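Local structure of ethylbenzene dehydrogenase beta-subunit (2IVF) at residues Ala158-Ala161 / Ala167-Lys170; Cys194-Ile199 / Thr266-Tyr271; His189-Glu192 / Ala198-Phe201. The protein is the iron-sulfur subunit of a multi-subunit enzyme, a ferredoxin-like protein whose bound clusters probably form a relay for electrons. One frame throughout, in Å; residues are numbered along the deposited sequence.

Overall arrangement
The three contacts gather around one SF4 cluster, their centres 10 to 12 Å apart. Interactions 1 and 3 pack a short cysteine-bearing helix against the strand that follows it, helix 158-162 on strand 168-170 and helix 189-193 on strand 199-202, and both lie in the 4Fe-4S dicluster region. Interaction 1 comes first along the chain. Interaction 3 follows, and Ala198 and Ile199 belong to interaction 2 as well, which then reaches across 66 residues to the segment 266-271. Ile199, which interactions 2 and 3 share, packs with CD1 on Ile168 of interaction 1. The two helix-strand units thus share an apolar core between the SF4 and F3S clusters, while interaction 2 joins the cluster-binding loop after helix 189-193 to a later part of the chain.

Interaction 1 (Ala158-Ala161 / Ala167-Lys170); sequences ACLA and AIYK. With SF4 (iron/sulfur cluster), chain S.
Ile168 turns its CG1 arm anti to its own carbonyl carbon (chi1 -64°), and the extended chi2 carries CD1 onto the backbone of Cys159, 3.5 Å from Cys159 O. The same methyl lies 3.8 Å from Cys159 CB. The other branch, CG2, rests against Leu160 CB at 3.7 Å. Leu160 swings CG away from its backbone N (chi1 -174°), which lays this carbon 3.5 Å from Ile168 O and extends CD1 along the strand toward Lys170 N, the two side chains crossing obliquely. Helix and strand share no direct hydrogen bond; a single water instead donates to both Leu160 O (2.9 Å) and Ile168 O (2.8 Å), so two backbone carbonyls are joined through one molecule. Cys159 SG binds iron FE2 of the SF4 cluster at 2.2 Å, and the residue's CB thus links cluster and packing. This is the helix-on-strand packing of a ferredoxin-type cluster unit. Ile168 also touches the F3S cluster. Around the pair, Val177 and Val179 of the antiparallel partner strand 177-179 pack on Ile168, and Cys190 of helix 189-193 and Ile199 of strand 199-202 close in on Cys159 and Ile168.

Interaction 2 (Cys194-Ile199 / Thr266-Tyr271); sequences CPYKAI and TGPNIY. With SF4 (iron/sulfur cluster), chain S.
Tyr196 reaches from the cluster-binding loop of this ferredoxin-type domain to Thr266 and Pro268, whose segment runs on into strand 270-273. Its ring presents an edge to Thr266, with OG1 near the ring plane and 3.4 Å from Tyr196 CE2. Farther out, the phenol oxygen OH sits 3.4 Å from Pro268 CG, tyrosine and proline crossing at about a right angle. Beside them, Pro195 CG meets the methyl CG2 of Thr266 at 3.9 Å. The segments make no direct hydrogen bond with each other. A water fills that role: it donates to Tyr196 OH (2.9 Å), accepts from Thr266 N and is also bonded to Thr266 OG1. With Leu260 O as a further hydrogen-bond partner of Tyr196 OH, the buried phenol is gripped by two bonds, which fix the far end of the ring. At its near end, chi1 of -61° brings the ring beside the SF4 cluster, with Tyr196 CD2 3.6 Å from S2.

Behind this shell lies a type I turn from Cys194 to Lys197. Cys194 O accepts hydrogen bonds from Lys197 N, which closes the turn, and from Lys197 NZ at 2.8 Å, the two donors coming from opposite faces of its plane; NZ also bonds Glu192 O. Cys194 itself binds iron FE1 through SG. That sulfur is probably made less electron-rich by a nearly straight bond from Ala198 N, whose hydrogen points at Cys194 SG over 3.2 Å with an angle of 176°.

Interaction 3 (His189-Glu192 / Ala198-Phe201); sequences HCVE and AIYF. With F3S (Fe3-s4 cluster), chain R; SF4 (iron/sulfur cluster), chain S.
Ile199 faces helix 189-193, and its CB already lies beside Val191, 4.2 Å from CG2 of that residue. At CB the side chain divides. The branch CG2 turns to the helix, where it meets Val191 CG2 at 4.1 Å and Cys190 SG at 3.9 Å. The longer arm runs past the SF4 cluster toward Cys190: chi1 of -53° sets CG1 anti to the carbonyl carbon, and this lays the arm along the cluster, with Ile199 CD1 3.7 Å from S3. The terminal CD1 fills the corner between that sulfide and Cys190 CB, which it also approaches to 3.7 Å. From the helix, Val191 lays CG1 against the strand backbone, 3.5 Å from Ile199 O. Cys190 SG, meanwhile, binds iron FE4 of the F3S cluster, so one isoleucine touches a sulfide of one cluster and a cysteine ligand of the other. Ser208 of the antiparallel strand 207-210 packs on both Val191 and Ile199. Helix and strand share no hydrogen bond here, and apart from Ile199 O the touching groups are hydrocarbon and sulfur; such a buried, weakly polar bridge is consistent with electrons passing between the clusters and would probably help to keep water from their sulfurs.

Interaction 1 (Ala158-Ala161 / Ala167-Lys170)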
# COMPACT_ATOMS: atom_id res chain seq x y z
N ALA B 158 17.08 -28.23 12.01
CA ALA B 158 18.11 -28.79 11.15
C ALA B 158 19.33 -27.88 11.17
O ALA B 158 20.45 -28.36 11.10
CB ALA B 158 17.61 -29.00 9.77
N CYS B 159 19.10 -26.59 11.28
CA CYS B 159 20.15 -25.60 11.37
C CYS B 159 21.10 -25.90 12.51
O CYS B 159 22.32 -25.92 12.34
CB CYS B 159 19.51 -24.24 11.54
SG CYS B 159 18.41 -24.04 12.99
N LEU B 160 20.54 -26.13 13.68
CA LEU B 160 21.33 -26.47 14.87
C LEU B 160 22.21 -27.69 14.69
O LEU B 160 23.38 -27.71 15.11
CB LEU B 160 20.38 -26.67 16.03
CG LEU B 160 20.93 -26.90 17.45
CD1 LEU B 160 19.79 -26.47 18.43
CD2 LEU B 160 21.32 -28.32 17.69
N ALA B 161 21.62 -28.72 14.09
CA ALA B 161 22.27 -30.01 13.84
C ALA B 161 23.44 -29.85 12.90
O ALA B 161 24.47 -30.48 13.07
CB ALA B 161 21.25 -31.00 13.24
N ALA B 167 27.29 -23.04 17.19
CA ALA B 167 26.90 -21.66 17.42
C ALA B 167 25.38 -21.53 17.54
O ALA B 167 24.90 -20.52 18.02
CB ALA B 167 27.38 -20.74 16.30
N ILE B 168 24.63 -22.52 17.07
CA ILE B 168 23.16 -22.41 17.09
C ILE B 168 22.63 -23.18 18.29
O ILE B 168 23.04 -24.33 18.57
CB ILE B 168 22.53 -22.94 15.81
CG1 ILE B 168 22.95 -22.08 14.63
CG2 ILE B 168 20.96 -23.04 15.92
CD1 ILE B 168 22.41 -22.52 13.29
N TYR B 169 21.70 -22.55 19.00
CA TYR B 169 21.09 -23.21 20.13
C TYR B 169 19.61 -22.90 20.22
O TYR B 169 19.12 -21.96 19.58
CB TYR B 169 21.76 -22.82 21.45
CG TYR B 169 21.68 -21.36 21.78
CD1 TYR B 169 22.56 -20.45 21.19
CD2 TYR B 169 20.73 -20.87 22.68
CE1 TYR B 169 22.51 -19.12 21.50
CE2 TYR B 169 20.68 -19.54 23.00
CZ TYR B 169 21.56 -18.66 22.41
OH TYR B 169 21.50 -17.32 22.72
N LYS B 170 18.91 -23.73 20.98
CA LYS B 170 17.47 -23.58 21.15
C LYS B 170 17.26 -23.33 22.62
O LYS B 170 17.66 -24.15 23.44
CB LYS B 170 16.76 -24.86 20.76
CG LYS B 170 15.24 -24.74 20.73
CD LYS B 170 14.62 -26.01 20.12
CE LYS B 170 13.06 -26.00 20.24
NZ LYS B 170 12.41 -24.92 19.44
FE1 SF4 S . 15.19 -23.29 9.81
FE2 SF4 S . 16.40 -23.69 12.12
FE3 SF4 S . 13.78 -24.44 11.80
FE4 SF4 S . 14.41 -21.77 11.90
S1 SF4 S . 14.66 -23.33 13.59
S2 SF4 S . 13.04 -22.83 10.37
S3 SF4 S . 16.45 -21.76 10.93
S4 SF4 S . 15.61 -25.36 10.74
O HOH W 1 24.63 -25.78 16.82

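Interaction 2 (Cys194-Ile199 / Thr266-Tyr271)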
# COMPACT_ATOMS: atom_id res chain seq x y z
N CYS B 194 18.73 -25.76 6.76
CA CYS B 194 17.40 -25.30 7.08
C CYS B 194 16.55 -25.42 5.82
O CYS B 194 16.80 -24.70 4.86
CB CYS B 194 17.38 -23.86 7.57
SG CYS B 194 15.69 -23.18 7.52
N PRO B 195 15.54 -26.31 5.82
CA PRO B 195 14.79 -26.54 4.60
C PRO B 195 13.84 -25.42 4.31
O PRO B 195 13.21 -25.42 3.26
CB PRO B 195 14.01 -27.79 4.94
CG PRO B 195 13.77 -27.68 6.37
CD PRO B 195 15.02 -27.09 6.94
N TYR B 196 13.71 -24.48 5.25
CA TYR B 196 12.92 -23.26 5.02
C TYR B 196 13.73 -22.06 4.52
O TYR B 196 13.17 -20.96 4.23
CB TYR B 196 12.23 -22.89 6.33
CG TYR B 196 11.30 -23.95 6.79
CD1 TYR B 196 9.98 -24.00 6.34
CD2 TYR B 196 11.72 -24.88 7.70
CE1 TYR B 196 9.11 -25.05 6.75
CE2 TYR B 196 10.86 -25.91 8.15
CZ TYR B 196 9.55 -25.98 7.68
OH TYR B 196 8.77 -27.02 8.16
N LYS B 197 15.04 -22.23 4.51
CA LYS B 197 16.01 -21.16 4.23
C LYS B 197 15.72 -19.92 5.05
O LYS B 197 15.65 -18.81 4.51
CB LYS B 197 16.10 -20.88 2.73
CG LYS B 197 16.62 -22.10 1.94
CD LYS B 197 18.09 -22.39 2.30
CE LYS B 197 18.66 -23.69 1.77
NZ LYS B 197 18.12 -24.94 2.38
N ALA B 198 15.50 -20.16 6.35
CA ALA B 198 15.15 -19.12 7.33
C ALA B 198 16.39 -18.64 8.12
O ALA B 198 16.27 -17.97 9.15
CB ALA B 198 14.06 -19.64 8.26
N ILE B 199 17.59 -18.99 7.66
CA ILE B 199 18.82 -18.41 8.19
C ILE B 199 19.51 -17.77 7.01
O ILE B 199 19.51 -18.34 5.90
CB ILE B 199 19.77 -19.46 8.80
CG1 ILE B 199 19.10 -20.32 9.85
CG2 ILE B 199 20.98 -18.78 9.42
CD1 ILE B 199 20.11 -21.15 10.76
N THR B 266 11.48 -31.23 10.63
CA THR B 266 12.00 -30.36 11.66
C THR B 266 11.02 -30.03 12.79
O THR B 266 11.44 -29.49 13.80
CB THR B 266 12.50 -29.03 11.08
OG1 THR B 266 11.40 -28.23 10.63
CG2 THR B 266 13.47 -29.28 9.91
N GLY B 267 9.75 -30.38 12.65
CA GLY B 267 8.78 -30.04 13.69
C GLY B 267 8.63 -28.54 13.85
O GLY B 267 8.88 -27.96 14.91
N PRO B 268 8.19 -27.86 12.79
CA PRO B 268 8.08 -26.43 12.83
C PRO B 268 7.00 -25.95 13.79
O PRO B 268 6.03 -26.67 14.02
CB PRO B 268 7.63 -26.08 11.42
CG PRO B 268 6.94 -27.31 11.00
CD PRO B 268 7.72 -28.39 11.52
N ASN B 269 7.18 -24.74 14.32
CA ASN B 269 6.28 -24.21 15.31
C ASN B 269 5.66 -22.88 14.92
O ASN B 269 5.34 -22.05 15.74
CB ASN B 269 6.97 -24.15 16.66
CG ASN B 269 7.30 -25.50 17.17
OD1 ASN B 269 8.48 -25.86 17.40
ND2 ASN B 269 6.28 -26.30 17.37
N ILE B 270 5.47 -22.72 13.62
CA ILE B 270 4.46 -21.83 13.11
C ILE B 270 3.35 -22.67 12.46
O ILE B 270 3.63 -23.67 11.80
CB ILE B 270 5.05 -20.87 12.11
CG1 ILE B 270 6.10 -19.99 12.87
CG2 ILE B 270 3.94 -19.99 11.49
CD1 ILE B 270 6.87 -19.04 11.91
N TYR B 271 2.09 -22.26 12.66
CA TYR B 271 0.95 -23.03 12.20
C TYR B 271 0.01 -22.12 11.45
O TYR B 271 -0.24 -21.00 11.86
CB TYR B 271 0.26 -23.73 13.36
CG TYR B 271 1.19 -24.60 14.15
CD1 TYR B 271 2.03 -24.06 15.13
CD2 TYR B 271 1.24 -25.98 13.94
CE1 TYR B 271 2.91 -24.88 15.85
CE2 TYR B 271 2.11 -26.78 14.63
CZ TYR B 271 2.92 -26.24 15.59
OH TYR B 271 3.73 -27.12 16.24
FE1 SF4 S . 15.19 -23.29 9.81
FE2 SF4 S . 16.40 -23.69 12.12
FE3 SF4 S . 13.78 -24.44 11.80
FE4 SF4 S . 14.41 -21.77 11.90
S1 SF4 S . 14.66 -23.33 13.59
S2 SF4 S . 13.04 -22.83 10.37
S3 SF4 S . 16.45 -21.76 10.93
S4 SF4 S . 15.61 -25.36 10.74
O HOH W 2 9.77 -29.67 8.98

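Interaction 3 (His189-Glu192 / Ala198-Phe201)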
# COMPACT_ATOMS: atom_id res chain seq x y z
N HIS B 189 26.65 -23.94 6.83
CA HIS B 189 26.05 -25.29 6.77
C HIS B 189 24.61 -25.22 7.23
O HIS B 189 23.74 -25.89 6.65
CB HIS B 189 26.84 -26.27 7.65
CG HIS B 189 28.28 -26.32 7.31
ND1 HIS B 189 28.72 -26.74 6.07
CD2 HIS B 189 29.38 -26.03 8.03
CE1 HIS B 189 30.04 -26.67 6.05
NE2 HIS B 189 30.46 -26.25 7.22
N CYS B 190 24.35 -24.39 8.25
CA CYS B 190 23.01 -24.17 8.80
C CYS B 190 22.08 -23.66 7.77
O CYS B 190 20.93 -24.05 7.72
CB CYS B 190 23.06 -23.17 9.96
SG CYS B 190 23.78 -21.54 9.47
N VAL B 191 22.57 -22.77 6.92
CA VAL B 191 21.74 -22.23 5.85
C VAL B 191 21.29 -23.31 4.86
O VAL B 191 20.11 -23.37 4.46
CB VAL B 191 22.47 -21.10 5.10
CG1 VAL B 191 21.56 -20.52 4.03
CG2 VAL B 191 22.91 -19.99 6.07
N GLU B 192 22.23 -24.15 4.45
CA GLU B 192 21.93 -25.26 3.56
C GLU B 192 20.98 -26.29 4.22
O GLU B 192 20.11 -26.88 3.57
CB GLU B 192 23.24 -25.97 3.15
CG GLU B 192 24.26 -25.10 2.40
CD GLU B 192 25.65 -25.72 2.34
OE1 GLU B 192 25.89 -26.76 2.97
OE2 GLU B 192 26.51 -25.16 1.67
N ALA B 198 15.50 -20.16 6.35
CA ALA B 198 15.15 -19.12 7.33
C ALA B 198 16.39 -18.64 8.12
O ALA B 198 16.27 -17.97 9.15
CB ALA B 198 14.06 -19.64 8.26
N ILE B 199 17.59 -18.99 7.66
CA ILE B 199 18.82 -18.41 8.19
C ILE B 199 19.51 -17.77 7.01
O ILE B 199 19.51 -18.34 5.90
CB ILE B 199 19.77 -19.46 8.80
CG1 ILE B 199 19.10 -20.32 9.85
CG2 ILE B 199 20.98 -18.78 9.42
CD1 ILE B 199 20.11 -21.15 10.76
N TYR B 200 20.12 -16.61 7.25
CA TYR B 200 20.60 -15.70 6.23
C TYR B 200 22.02 -15.22 6.54
O TYR B 200 22.29 -14.72 7.62
CB TYR B 200 19.70 -14.45 6.13
CG TYR B 200 18.24 -14.77 5.96
CD1 TYR B 200 17.69 -14.91 4.70
CD2 TYR B 200 17.44 -15.03 7.07
CE1 TYR B 200 16.34 -15.29 4.55
CE2 TYR B 200 16.10 -15.40 6.92
CZ TYR B 200 15.56 -15.52 5.68
OH TYR B 200 14.23 -15.88 5.52
N PHE B 201 22.89 -15.32 5.56
CA PHE B 201 24.25 -14.88 5.73
C PHE B 201 24.31 -13.36 5.77
O PHE B 201 23.66 -12.70 4.96
CB PHE B 201 25.12 -15.38 4.60
CG PHE B 201 26.58 -15.15 4.81
CD1 PHE B 201 27.21 -15.55 5.99
CD2 PHE B 201 27.33 -14.57 3.82
CE1 PHE B 201 28.55 -15.33 6.16
CE2 PHE B 201 28.68 -14.38 3.97
CZ PHE B 201 29.30 -14.76 5.15
FE1 F3S R . 27.47 -19.80 11.74
FE3 F3S R . 27.42 -22.41 12.19
FE4 F3S R . 25.82 -21.45 10.42
S1 F3S R . 29.22 -21.09 12.06
S2 F3S R . 26.83 -19.61 9.62
S3 F3S R . 25.85 -20.96 12.58
S4 F3S R . 26.93 -23.36 10.23
FE1 SF4 S . 15.19 -23.29 9.81
FE2 SF4 S . 16.40 -23.69 12.12
FE3 SF4 S . 13.78 -24.44 11.80
FE4 SF4 S . 14.41 -21.77 11.90
S1 SF4 S . 14.66 -23.33 13.59
S2 SF4 S . 13.04 -22.83 10.37
S3 SF4 S . 16.45 -21.76 10.93
S4 SF4 S . 15.61 -25.36 10.74